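Local coordinates for G protein alpha subunit (Entamoeba histolytica, PDB 4FID), which probably acts as a GTP-binding and hydrolysing molecular switch that relays signals from membrane receptors, and is captured here with GDP bound, at residues E212-A215 against V216-I220. Residues are numbered along the deposited sequence; the frame is centred on the assembly and turned at random.
Sequences ESIA and VFKDI
Four consecutive i to i+4 hydrogen bonds join Glu212-Ala215 to Val216-Ile220 as successive turns of one alpha-helix, 209-222, in the Ras-like domain. The two inner bonds are the straightest: Phe217 N reaches Ser213 O with an N-H...O angle of 172°, and the bond from Lys218 N to Ile214 O is nearly as straight. Val216 N on Glu212 O and Asp219 N on Ala215 O complete the ladder.

Side-chain contact is slight and falls mostly on these carbonyls. Val216 CG2 lies 3.4 Å from Glu212 O, brought there by a chi1 of 162° that sets this methyl beside the backbone N. Lys218 CG touches Ile214 O, and it comes within 4.3 Å of Ile214 CG2; beyond it the chain bends at chi2 and carries NZ to the carbonyl of Phe274 in helix 263-275.

Further out, one helix face rests on the central sheet: Val216 and Ile220 pack on Phe190 of strand 187-193, and the Phe190 ring also meets that of Phe217, the planes at about 45°. Near the N-terminal end of the helix, the Ser213 side chain is about 10 Å from GDP, and its OG shares hydrogen bonds with Glu196 OE2, Arg209 O and the hydroxyl of Ser13. The Ser13 bond ties the helix to the probable P-loop, between its Gly12 and Gly17, beside the nucleotide site. On the exposed side, Asp219 CG sits 3.4 Å from Ala215 O.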
# COMPACT_ATOMS: atom_id res chain seq x y z
N GLU A 212 -14.72 6.11 4.89
CA GLU A 212 -14.47 6.54 3.52
C GLU A 212 -14.15 5.35 2.57
O GLU A 212 -14.68 5.30 1.47
CB GLU A 212 -13.37 7.59 3.48
CG GLU A 212 -13.19 8.22 2.12
CD GLU A 212 -11.78 8.72 1.87
OE1 GLU A 212 -11.54 9.31 0.80
OE2 GLU A 212 -10.91 8.51 2.76
N SER A 213 -13.31 4.40 2.99
CA SER A 213 -13.06 3.24 2.13
C SER A 213 -14.32 2.43 1.90
O SER A 213 -14.58 1.97 0.79
CB SER A 213 -12.01 2.30 2.70
OG SER A 213 -10.85 3.01 3.02
N ILE A 214 -15.08 2.23 2.98
CA ILE A 214 -16.23 1.35 2.93
C ILE A 214 -17.24 1.88 1.91
O ILE A 214 -17.78 1.13 1.11
CB ILE A 214 -16.89 1.19 4.33
CG1 ILE A 214 -16.05 0.26 5.22
CG2 ILE A 214 -18.33 0.66 4.21
CD1 ILE A 214 -16.56 0.17 6.65
N ALA A 215 -17.45 3.19 1.93
CA ALA A 215 -18.42 3.79 1.04
C ALA A 215 -17.92 3.71 -0.42
O ALA A 215 -18.71 3.52 -1.35
CB ALA A 215 -18.69 5.23 1.46
N VAL A 216 -16.61 3.82 -0.63
CA VAL A 216 -16.06 3.60 -1.95
C VAL A 216 -16.43 2.20 -2.43
O VAL A 216 -16.99 2.02 -3.50
CB VAL A 216 -14.54 3.73 -1.99
CG1 VAL A 216 -13.97 3.05 -3.27
CG2 VAL A 216 -14.10 5.21 -1.87
N PHE A 217 -16.12 1.21 -1.62
CA PHE A 217 -16.46 -0.16 -1.96
C PHE A 217 -17.96 -0.37 -2.24
O PHE A 217 -18.32 -1.00 -3.23
CB PHE A 217 -15.97 -1.12 -0.89
CG PHE A 217 -16.48 -2.51 -1.06
CD1 PHE A 217 -15.95 -3.34 -2.05
CD2 PHE A 217 -17.48 -3.01 -0.24
CE1 PHE A 217 -16.41 -4.64 -2.22
CE2 PHE A 217 -17.95 -4.29 -0.39
CZ PHE A 217 -17.41 -5.12 -1.38
N LYS A 218 -18.83 0.17 -1.39
CA LYS A 218 -20.29 0.11 -1.61
C LYS A 218 -20.70 0.71 -2.97
O LYS A 218 -21.67 0.26 -3.60
CB LYS A 218 -21.07 0.79 -0.47
CG LYS A 218 -21.05 0.06 0.88
CD LYS A 218 -21.51 -1.39 0.78
CE LYS A 218 -21.54 -2.09 2.15
NZ LYS A 218 -22.01 -3.52 2.05
N ASP A 219 -19.96 1.70 -3.43
CA ASP A 219 -20.14 2.18 -4.80
C ASP A 219 -19.89 1.08 -5.81
O ASP A 219 -20.77 0.77 -6.62
CB ASP A 219 -19.21 3.35 -5.10
CG ASP A 219 -19.67 4.61 -4.44
OD1 ASP A 219 -18.85 5.56 -4.35
OD2 ASP A 219 -20.84 4.64 -4.00
N ILE A 220 -18.70 0.49 -5.75
CA ILE A 220 -18.31 -0.56 -6.69
C ILE A 220 -19.41 -1.62 -6.76
O ILE A 220 -19.87 -2.00 -7.84
CB ILE A 220 -16.96 -1.18 -6.29
CG1 ILE A 220 -15.83 -0.19 -6.54
CG2 ILE A 220 -16.68 -2.46 -7.04
CD1 ILE A 220 -14.51 -0.59 -5.86